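Local coordinates for bifunctional protein PutA (Bradyrhizobium diazoefficiens, PDB 6BSN), which probably oxidises proline to glutamate in two steps, joining an FAD-dependent proline dehydrogenase to an NAD-dependent aldehyde dehydrogenase in one chain, at residues S795-L800 / R944-A949; H873-T878 / G889-V894; L611-D616 / W659-A664. The protein carries 1 engineered substitution. All coordinates share one frame; numbering follows the deposited sequence.

Contact 1 of 3, residues S795-L800 / R944-A949. With PRO (proline), chain D.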
loop_
_atom_site.group_PDB
_atom_site.type_symbol
_atom_site.label_atom_id
_atom_site.label_comp_id
_atom_site.label_asym_id
_atom_site.label_seq_id
_atom_site.Cartn_x
_atom_site.Cartn_y
_atom_site.Cartn_z
ATOM N N SER A 795 -4.975 -46.249 -2.796
ATOM C CA SER A 795 -3.658 -45.644 -2.958
ATOM C C SER A 795 -2.498 -46.604 -2.687
ATOM O O SER A 795 -1.338 -46.210 -2.860
ATOM C CB SER A 795 -3.528 -44.476 -1.986
ATOM O OG SER A 795 -3.725 -44.957 -0.653
ATOM N N ALA A 796 -2.774 -47.813 -2.218
ATOM C CA ALA A 796 -1.731 -48.663 -1.659
ATOM C C ALA A 796 -0.713 -49.070 -2.715
ATOM O O ALA A 796 -1.029 -49.218 -3.898
ATOM C CB ALA A 796 -2.345 -49.919 -1.044
ATOM N N LEU A 797 0.527 -49.251 -2.267
ATOM C CA LEU A 797 1.590 -49.730 -3.139
ATOM C C LEU A 797 1.339 -51.190 -3.501
ATOM O O LEU A 797 1.190 -52.027 -2.611
ATOM C CB LEU A 797 2.938 -49.579 -2.440
ATOM C CG LEU A 797 4.145 -50.238 -3.104
ATOM C CD1 LEU A 797 4.320 -49.685 -4.518
ATOM C CD2 LEU A 797 5.385 -49.984 -2.268
ATOM N N ARG A 798 1.281 -51.492 -4.801
ATOM C CA ARG A 798 1.128 -52.850 -5.297
ATOM C C ARG A 798 2.374 -53.383 -5.980
ATOM O O ARG A 798 2.555 -54.601 -6.041
ATOM C CB ARG A 798 -0.039 -52.952 -6.294
ATOM C CG ARG A 798 -1.324 -52.289 -5.844
ATOM C CD ARG A 798 -1.794 -52.869 -4.525
ATOM N NE ARG A 798 -3.104 -52.342 -4.156
ATOM C CZ ARG A 798 -3.706 -52.589 -2.996
ATOM N NH1 ARG A 798 -4.906 -52.082 -2.738
ATOM N NH2 ARG A 798 -3.113 -53.354 -2.094
ATOM N N LEU A 799 3.207 -52.512 -6.532
ATOM C CA LEU A 799 4.302 -52.944 -7.392
ATOM C C LEU A 799 5.542 -52.098 -7.106
ATOM O O LEU A 799 5.585 -50.926 -7.480
ATOM C CB LEU A 799 3.878 -52.825 -8.849
ATOM C CG LEU A 799 4.863 -53.273 -9.922
ATOM C CD1 LEU A 799 5.229 -54.727 -9.715
ATOM C CD2 LEU A 799 4.249 -53.053 -11.286
ATOM N N LEU A 800 6.563 -52.687 -6.474
ATOM C CA LEU A 800 7.827 -52.000 -6.193
ATOM C C LEU A 800 8.847 -52.313 -7.283
ATOM O O LEU A 800 9.136 -53.484 -7.544
ATOM C CB LEU A 800 8.386 -52.408 -4.826
ATOM C CG LEU A 800 9.807 -51.983 -4.414
ATOM C CD1 LEU A 800 9.985 -50.451 -4.350
ATOM C CD2 LEU A 800 10.096 -52.576 -3.064
ATOM N N ARG A 944 8.542 -40.459 0.344
ATOM C CA ARG A 944 7.647 -40.694 1.476
ATOM C C ARG A 944 6.649 -41.767 1.065
ATOM O O ARG A 944 6.642 -42.233 -0.079
ATOM C CB ARG A 944 6.930 -39.416 1.925
ATOM C CG ARG A 944 6.183 -38.671 0.813
ATOM C CD ARG A 944 4.975 -37.896 1.377
ATOM N NE ARG A 944 3.867 -38.791 1.720
ATOM C CZ ARG A 944 2.698 -38.389 2.224
ATOM N NH1 ARG A 944 1.744 -39.287 2.476
ATOM N NH2 ARG A 944 2.478 -37.093 2.483
ATOM N N ASN A 945 5.809 -42.175 2.007
ATOM C CA ASN A 945 4.855 -43.206 1.634
ATOM C C ASN A 945 3.774 -42.630 0.692
ATOM O O ASN A 945 3.689 -41.422 0.447
ATOM C CB ASN A 945 4.255 -43.843 2.887
ATOM C CG ASN A 945 3.290 -42.930 3.611
ATOM O OD1 ASN A 945 2.451 -42.283 2.985
ATOM N ND2 ASN A 945 3.381 -42.899 4.944
ATOM N N MET A 946 2.930 -43.513 0.171
ATOM C CA MET A 946 2.004 -43.159 -0.904
ATOM C C MET A 946 0.558 -43.023 -0.437
ATOM O O MET A 946 -0.341 -42.881 -1.270
ATOM C CB MET A 946 2.091 -44.207 -2.017
ATOM C CG MET A 946 3.456 -44.287 -2.674
ATOM S SD MET A 946 3.772 -45.877 -3.473
ATOM C CE MET A 946 2.330 -46.094 -4.539
ATOM N N ILE A 947 0.309 -43.055 0.868
ATOM C CA ILE A 947 -1.032 -43.219 1.402
ATOM C C ILE A 947 -1.374 -42.047 2.332
ATOM O O ILE A 947 -0.526 -41.231 2.694
ATOM C CB ILE A 947 -1.184 -44.559 2.146
ATOM C CG1 ILE A 947 -0.242 -44.584 3.346
ATOM C CG2 ILE A 947 -0.931 -45.746 1.223
ATOM C CD1 ILE A 947 -0.564 -45.706 4.269
ATOM N N GLY A 948 -2.629 -42.006 2.756
ATOM C CA GLY A 948 -3.056 -40.965 3.687
ATOM C C GLY A 948 -3.088 -39.556 3.119
ATOM O O GLY A 948 -2.680 -38.614 3.806
ATOM N N ALA A 949 -3.584 -39.380 1.889
ATOM C CA ALA A 949 -3.728 -38.038 1.330
ATOM C C ALA A 949 -4.522 -37.137 2.276
ATOM O O ALA A 949 -5.489 -37.568 2.911
ATOM C CB ALA A 949 -4.403 -38.104 -0.041
HETATM N N PRO D . -7.583 -41.688 0.758
HETATM C CA PRO D . -6.849 -42.946 0.739
HETATM C C PRO D . -5.340 -42.687 0.880
HETATM O O PRO D . -4.851 -41.604 0.488
HETATM C CB PRO D . -7.143 -43.691 -0.539
HETATM C CG PRO D . -8.365 -42.964 -1.100
HETATM C CD PRO D . -8.284 -41.531 -0.479
HETATM O OXT PRO D . -4.597 -43.562 1.376
#
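Ser-795 and Ile-947 come together beside a bound proline of chain D, and the ligand's carboxylate links the two segments by accepting from both. The hydroxyl of Ser-795 is turned between its own N and carbonyl carbon (chi1 58°); from there OG gives a hydrogen bond of 2.6 Å to OXT of the proline while resting 3.5 Å from CG2 of Ile-947. OXT is gripped a second time by the backbone N of Gly-948, and the other carboxylate oxygen, O, by Ala-949 N at 2.9 Å. Two successive N-H groups thus hold the carboxylate from the loop, and Arg-793 NH1 is also hydrogen-bonded to the proline. This pocket adjoins Ala-794, an engineered residue at the predicted active-site position.

The thioether of Met-946 crosses Leu-797 obliquely: SD lies 3.9 Å from Leu-797 CB, and the bend at its last torsion (chi3 52°) keeps CE close to the same residue. An Asx turn shapes the loop, Asn-945 OD1 accepting from Ile-947 N at 3.1 Å on one face of its amide plane and from Arg-944 NH1 on the other.

Helix 775-787 packs on Leu-797, Asn-945 and Ile-947, strand 765-769 meets Leu-797 and Met-946, and strand 891-897 borders Leu-797 through Leu-892.

Contact 2 of 3, residues H873-T878 / G889-V894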
loop_
_atom_site.group_PDB
_atom_site.type_symbol
_atom_site.label_atom_id
_atom_site.label_comp_id
_atom_site.label_asym_id
_atom_site.label_seq_id
_atom_site.Cartn_x
_atom_site.Cartn_y
_atom_site.Cartn_z
ATOM N N HIS A 873 2.174 -60.266 2.291
ATOM C CA HIS A 873 2.897 -61.149 1.388
ATOM C C HIS A 873 3.795 -60.324 0.478
ATOM O O HIS A 873 3.481 -59.178 0.140
ATOM C CB HIS A 873 1.942 -61.999 0.525
ATOM C CG HIS A 873 1.401 -63.193 1.234
ATOM N ND1 HIS A 873 0.589 -63.096 2.340
ATOM C CD2 HIS A 873 1.563 -64.516 0.999
ATOM C CE1 HIS A 873 0.277 -64.308 2.762
ATOM N NE2 HIS A 873 0.852 -65.187 1.963
ATOM N N ILE A 874 4.929 -60.904 0.090
ATOM C CA ILE A 874 5.843 -60.241 -0.829
ATOM C C ILE A 874 6.234 -61.229 -1.902
ATOM O O ILE A 874 6.806 -62.278 -1.597
ATOM C CB ILE A 874 7.099 -59.690 -0.139
ATOM C CG1 ILE A 874 6.723 -58.766 1.020
ATOM C CG2 ILE A 874 7.920 -58.947 -1.151
ATOM C CD1 ILE A 874 7.928 -58.331 1.844
ATOM N N PHE A 875 5.938 -60.893 -3.152
ATOM C CA PHE A 875 6.301 -61.716 -4.293
ATOM C C PHE A 875 7.197 -60.915 -5.222
ATOM O O PHE A 875 7.025 -59.705 -5.387
ATOM C CB PHE A 875 5.058 -62.187 -5.080
ATOM C CG PHE A 875 4.191 -63.155 -4.334
ATOM C CD1 PHE A 875 3.069 -62.715 -3.652
ATOM C CD2 PHE A 875 4.487 -64.514 -4.332
ATOM C CE1 PHE A 875 2.261 -63.613 -2.965
ATOM C CE2 PHE A 875 3.697 -65.413 -3.638
ATOM C CZ PHE A 875 2.576 -64.966 -2.960
ATOM N N GLU A 876 8.148 -61.594 -5.846
ATOM C CA GLU A 876 8.995 -60.970 -6.850
ATOM C C GLU A 876 8.606 -61.524 -8.209
ATOM O O GLU A 876 8.458 -62.737 -8.377
ATOM C CB GLU A 876 10.496 -61.195 -6.592
ATOM C CG GLU A 876 11.358 -60.648 -7.747
ATOM C CD GLU A 876 12.860 -60.616 -7.448
ATOM O OE1 GLU A 876 13.625 -60.166 -8.335
ATOM O OE2 GLU A 876 13.271 -61.048 -6.348
ATOM N N LEU A 877 8.425 -60.634 -9.160
ATOM C CA LEU A 877 8.047 -61.028 -10.497
ATOM C C LEU A 877 9.244 -60.917 -11.423
ATOM O O LEU A 877 10.173 -60.143 -11.192
ATOM C CB LEU A 877 6.911 -60.142 -11.012
ATOM C CG LEU A 877 5.761 -59.872 -10.050
ATOM C CD1 LEU A 877 4.922 -58.666 -10.527
ATOM C CD2 LEU A 877 4.902 -61.111 -9.892
ATOM N N THR A 878 9.193 -61.692 -12.499
ATOM C CA THR A 878 10.173 -61.539 -13.562
ATOM C C THR A 878 9.941 -60.245 -14.319
ATOM O O THR A 878 10.893 -59.540 -14.660
ATOM C CB THR A 878 10.079 -62.726 -14.524
ATOM O OG1 THR A 878 10.498 -63.921 -13.859
ATOM C CG2 THR A 878 10.919 -62.492 -15.767
ATOM N N GLY A 889 -5.416 -56.024 -1.094
ATOM C CA GLY A 889 -4.967 -56.659 0.124
ATOM C C GLY A 889 -3.498 -56.410 0.379
ATOM O O GLY A 889 -2.829 -55.695 -0.377
ATOM N N PRO A 890 -2.963 -56.988 1.464
ATOM C CA PRO A 890 -1.573 -56.701 1.878
ATOM C C PRO A 890 -0.560 -57.545 1.113
ATOM O O PRO A 890 0.182 -58.346 1.682
ATOM C CB PRO A 890 -1.605 -57.038 3.373
ATOM C CG PRO A 890 -2.572 -58.212 3.457
ATOM C CD PRO A 890 -3.621 -57.967 2.359
ATOM N N ILE A 891 -0.519 -57.358 -0.203
ATOM C CA ILE A 891 0.226 -58.232 -1.103
ATOM C C ILE A 891 1.095 -57.339 -1.987
ATOM O O ILE A 891 0.601 -56.696 -2.919
ATOM C CB ILE A 891 -0.694 -59.129 -1.943
ATOM C CG1 ILE A 891 -1.590 -59.975 -1.038
ATOM C CG2 ILE A 891 0.137 -60.070 -2.831
ATOM C CD1 ILE A 891 -2.706 -60.692 -1.797
ATOM N N LEU A 892 2.388 -57.294 -1.691
ATOM C CA LEU A 892 3.341 -56.491 -2.443
ATOM C C LEU A 892 3.982 -57.328 -3.544
ATOM O O LEU A 892 4.318 -58.494 -3.332
ATOM C CB LEU A 892 4.430 -55.958 -1.507
ATOM C CG LEU A 892 5.622 -55.264 -2.135
ATOM C CD1 LEU A 892 5.164 -53.955 -2.762
ATOM C CD2 LEU A 892 6.700 -55.034 -1.082
ATOM N N HIS A 893 4.168 -56.722 -4.711
ATOM C CA HIS A 893 4.901 -57.330 -5.807
ATOM C C HIS A 893 6.133 -56.483 -6.102
ATOM O O HIS A 893 6.065 -55.253 -6.063
ATOM C CB HIS A 893 4.008 -57.471 -7.057
ATOM C CG HIS A 893 2.709 -58.176 -6.797
ATOM N ND1 HIS A 893 1.625 -57.553 -6.214
ATOM C CD2 HIS A 893 2.330 -59.458 -7.021
ATOM C CE1 HIS A 893 0.630 -58.418 -6.105
ATOM N NE2 HIS A 893 1.033 -59.581 -6.582
ATOM N N VAL A 894 7.266 -57.139 -6.391
ATOM C CA VAL A 894 8.550 -56.455 -6.545
ATOM C C VAL A 894 9.214 -56.898 -7.841
ATOM O O VAL A 894 9.305 -58.097 -8.124
ATOM C CB VAL A 894 9.479 -56.726 -5.344
ATOM C CG1 VAL A 894 10.763 -55.915 -5.465
ATOM C CG2 VAL A 894 8.739 -56.438 -4.025
#
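His-873 and Pro-890 open a run of five backbone hydrogen bonds that zips two parallel strands together. His-873 N donates to Pro-890 O at 2.8 Å; Leu-892 N then returns a bond to His-873 O, Phe-875 N reaches Leu-892 O, Val-894 N reaches Phe-875 O, and Leu-877 N closes the series on Val-894 O at 2.9 Å. CA-H...O contacts lie between them, such as His-893 CA to Phe-875 O at 3.2 Å.

On one face of the sheet, Ile-874 lies alongside Leu-892, pointing the same way, and its CG2 also meets Val-894 CG2 at 3.9 Å. That methyl is placed by the torsion that sets CG2 opposite the backbone N and leaves CG1 beside it (chi1 -55°). On the other face the Phe-875 ring takes Ile-891 CG2 at its edge, 4.0 Å from CD1. Leu-877 CD1 approaches His-893 CB at 3.8 Å.

The pair belongs to the mixed sheet of the aldehyde dehydrogenase part, with strand 857-861 antiparallel beyond 873-876 and strand 797-803 parallel beyond 891-897. Pro-890 sits at the centre of an inverse gamma turn leading into strand 891-897.

Further out, helix 839-855 covers Phe-875 and Ile-891, and helix 775-787 packs against Ile-874 and Leu-892. The His-893 imidazole is held at both nitrogens, ND1 by Arg-798 O and NE2 by His-848 NE2, which fixes its rotation. Glu-876 carries its carboxylate to a salt bridge with Arg-896 and a hydrogen bond with His-859.

Contact 3 of 3, residues L611-D616 / W659-A664. With PRO (proline), chain H; PRO (proline), chain D.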
loop_
_atom_site.group_PDB
_atom_site.type_symbol
_atom_site.label_atom_id
_atom_site.label_comp_id
_atom_site.label_asym_id
_atom_site.label_seq_id
_atom_site.Cartn_x
_atom_site.Cartn_y
_atom_site.Cartn_z
ATOM N N LEU A 611 -11.544 -40.388 10.826
ATOM C CA LEU A 611 -12.396 -39.399 11.480
ATOM C C LEU A 611 -11.906 -37.986 11.182
ATOM O O LEU A 611 -12.702 -37.105 10.841
ATOM C CB LEU A 611 -12.442 -39.655 12.987
ATOM C CG LEU A 611 -13.407 -38.839 13.858
ATOM C CD1 LEU A 611 -12.864 -37.460 14.214
ATOM C CD2 LEU A 611 -14.819 -38.737 13.231
ATOM N N ARG A 612 -10.591 -37.757 11.300
ATOM C CA ARG A 612 -10.023 -36.456 10.968
ATOM C C ARG A 612 -10.307 -36.088 9.516
ATOM O O ARG A 612 -10.715 -34.959 9.220
ATOM C CB ARG A 612 -8.509 -36.452 11.215
ATOM C CG ARG A 612 -8.093 -36.439 12.677
ATOM C CD ARG A 612 -6.599 -36.179 12.774
ATOM N NE ARG A 612 -6.278 -34.810 12.366
ATOM C CZ ARG A 612 -5.063 -34.392 12.003
ATOM N NH1 ARG A 612 -4.034 -35.240 11.977
ATOM N NH2 ARG A 612 -4.872 -33.122 11.657
ATOM N N GLU A 613 -10.100 -37.042 8.605
ATOM C CA GLU A 613 -10.339 -36.809 7.185
ATOM C C GLU A 613 -11.804 -36.448 6.929
ATOM O O GLU A 613 -12.102 -35.573 6.109
ATOM C CB GLU A 613 -9.930 -38.059 6.390
ATOM C CG GLU A 613 -9.922 -37.893 4.880
ATOM C CD GLU A 613 -9.607 -39.197 4.154
ATOM O OE1 GLU A 613 -8.700 -39.914 4.613
ATOM O OE2 GLU A 613 -10.226 -39.491 3.110
ATOM N N ALA A 614 -12.725 -37.108 7.631
ATOM C CA ALA A 614 -14.147 -36.799 7.486
ATOM C C ALA A 614 -14.446 -35.360 7.888
ATOM O O ALA A 614 -15.147 -34.639 7.166
ATOM C CB ALA A 614 -14.981 -37.775 8.314
ATOM N N ALA A 615 -13.942 -34.929 9.054
ATOM C CA ALA A 615 -14.103 -33.530 9.463
ATOM C C ALA A 615 -13.410 -32.586 8.491
ATOM O O ALA A 615 -13.958 -31.529 8.152
ATOM C CB ALA A 615 -13.563 -33.305 10.884
ATOM N N ASP A 616 -12.215 -32.961 8.016
ATOM C CA ASP A 616 -11.476 -32.113 7.077
ATOM C C ASP A 616 -12.254 -31.928 5.768
ATOM O O ASP A 616 -12.293 -30.818 5.216
ATOM C CB ASP A 616 -10.075 -32.709 6.783
ATOM C CG ASP A 616 -9.083 -32.666 7.997
ATOM O OD1 ASP A 616 -9.277 -31.908 8.987
ATOM O OD2 ASP A 616 -8.047 -33.391 7.917
ATOM N N TRP A 659 -16.549 -49.633 1.260
ATOM C CA TRP A 659 -16.440 -50.075 2.645
ATOM C C TRP A 659 -15.101 -49.712 3.286
ATOM O O TRP A 659 -14.975 -49.795 4.517
ATOM C CB TRP A 659 -16.664 -51.600 2.746
ATOM C CG TRP A 659 -15.840 -52.436 1.778
ATOM C CD1 TRP A 659 -16.276 -53.008 0.604
ATOM C CD2 TRP A 659 -14.451 -52.786 1.896
ATOM N NE1 TRP A 659 -15.244 -53.695 -0.007
ATOM C CE2 TRP A 659 -14.116 -53.575 0.765
ATOM C CE3 TRP A 659 -13.455 -52.512 2.848
ATOM C CZ2 TRP A 659 -12.829 -54.082 0.559
ATOM C CZ3 TRP A 659 -12.174 -53.019 2.643
ATOM C CH2 TRP A 659 -11.874 -53.792 1.505
ATOM N N ASN A 660 -14.097 -49.335 2.499
ATOM C CA ASN A 660 -12.758 -49.188 3.063
ATOM C C ASN A 660 -12.493 -47.809 3.651
ATOM O O ASN A 660 -11.561 -47.669 4.449
ATOM C CB ASN A 660 -11.690 -49.528 2.017
ATOM C CG ASN A 660 -12.091 -49.127 0.618
ATOM O OD1 ASN A 660 -11.757 -48.031 0.165
ATOM N ND2 ASN A 660 -12.805 -50.027 -0.090
ATOM N N PHE A 661 -13.272 -46.797 3.265
ATOM C CA PHE A 661 -13.345 -45.521 3.981
ATOM C C PHE A 661 -14.823 -45.206 4.164
ATOM O O PHE A 661 -15.394 -44.320 3.513
ATOM C CB PHE A 661 -12.578 -44.411 3.263
ATOM C CG PHE A 661 -11.082 -44.550 3.402
ATOM C CD1 PHE A 661 -10.338 -45.224 2.443
ATOM C CD2 PHE A 661 -10.429 -44.036 4.515
ATOM C CE1 PHE A 661 -8.957 -45.365 2.589
ATOM C CE2 PHE A 661 -9.055 -44.167 4.672
ATOM C CZ PHE A 661 -8.315 -44.831 3.715
ATOM N N PRO A 662 -15.476 -45.938 5.071
ATOM C CA PRO A 662 -16.936 -45.920 5.134
ATOM C C PRO A 662 -17.503 -44.656 5.755
ATOM O O PRO A 662 -18.733 -44.487 5.764
ATOM C CB PRO A 662 -17.262 -47.144 6.004
ATOM C CG PRO A 662 -15.961 -47.584 6.629
ATOM C CD PRO A 662 -14.875 -46.645 6.213
ATOM N N LEU A 663 -16.663 -43.791 6.315
ATOM C CA LEU A 663 -17.128 -42.526 6.860
ATOM C C LEU A 663 -16.631 -41.342 6.050
ATOM O O LEU A 663 -17.434 -40.503 5.641
ATOM C CB LEU A 663 -16.693 -42.383 8.319
ATOM C CG LEU A 663 -16.981 -41.010 8.924
ATOM C CD1 LEU A 663 -18.476 -40.841 9.114
ATOM C CD2 LEU A 663 -16.240 -40.824 10.252
ATOM N N ALA A 664 -15.322 -41.284 5.768
ATOM C CA ALA A 664 -14.733 -40.094 5.161
ATOM C C ALA A 664 -15.051 -39.994 3.673
ATOM O O ALA A 664 -15.361 -38.911 3.179
ATOM C CB ALA A 664 -13.218 -40.074 5.384
HETATM N N PRO H . -12.734 -53.016 -5.361
HETATM C CA PRO H . -13.393 -52.408 -4.219
HETATM C C PRO H . -12.982 -50.924 -4.153
HETATM O O PRO H . -12.386 -50.430 -5.148
HETATM C CB PRO H . -13.026 -53.137 -2.946
HETATM C CG PRO H . -12.078 -54.251 -3.388
HETATM C CD PRO H . -11.783 -53.976 -4.894
HETATM O OXT PRO H . -13.238 -50.209 -3.136
HETATM N N PRO D . -7.583 -41.688 0.758
HETATM C CA PRO D . -6.849 -42.946 0.739
HETATM C C PRO D . -5.340 -42.687 0.880
HETATM O O PRO D . -4.851 -41.604 0.488
HETATM C CB PRO D . -7.143 -43.691 -0.539
HETATM C CG PRO D . -8.365 -42.964 -1.100
HETATM C CD PRO D . -8.284 -41.531 -0.479
HETATM O OXT PRO D . -4.597 -43.562 1.376
#
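Phe-661 lines a proline-binding pocket in the aldehyde dehydrogenase part, and helix 604-629 packs behind it, Glu-613 meeting Phe-661 and Ala-664, and Ala-614 meeting Ala-664. The ring of Phe-661 reaches the proline of chain D through CE1, 3.7 Å from its CA, with the ligand's N offset over one face. Glu-613 OE1 comes obliquely toward the same ring, 4.3 Å from CE2. The glutamate chain takes an extended course, CG opposite the backbone N (chi1 -171°), that carries it past the Ala-664 methyl, ending with OE2 3.8 Å from that CB.

Beside this the side chains pack by apolar contact. The CA atoms of Ala-614 and Ala-664 are 4.1 Å apart. Leu-663 pushes CD2 between two helix residues about a turn apart, 3.8 Å from Ala-614 CB and 3.9 Å from Leu-611 CD2, and lies side by side with Leu-611.

Residues 659-663 lie in the connection from strand 641-656 to helix 664-675, which Ala-664 begins. Trp-659, an NAD(+)-binding residue, packs CZ2 against CB of the proline of chain H, and Asn-660 ND2 donates to that ligand's OXT at 3.1 Å. Helix 604-629 holds the connection too: Glu-610 OE2 accepts from the backbone N of both Leu-663 and Ala-664. Lys-602, just ahead of that helix, makes a cation-pi contact with Phe-661.

How the contacts relate
Contacts 1 and 2 share a sheet: strands 797-803 and 891-897 are neighbours in it, and a probable hydrogen bond of 2.6 Å joins Leu-800 N to His-893 O. Their centres lie about 14 Å apart, and contact 2 is nested in the chain between the two segments of contact 1. Contact 3 closes earlier in the sequence, yet meets contact 1 at the proline of chain D: the backbone and serine of contact 1 hold its carboxylate, and Phe-661 of contact 3 packs against its carbons. The side chain of Phe-661 is about 7 Å from those of the predicted active-site positions Glu-760 and Ala-794. Contact 2 stands farther off, its centre about 28 Å from that of contact 3.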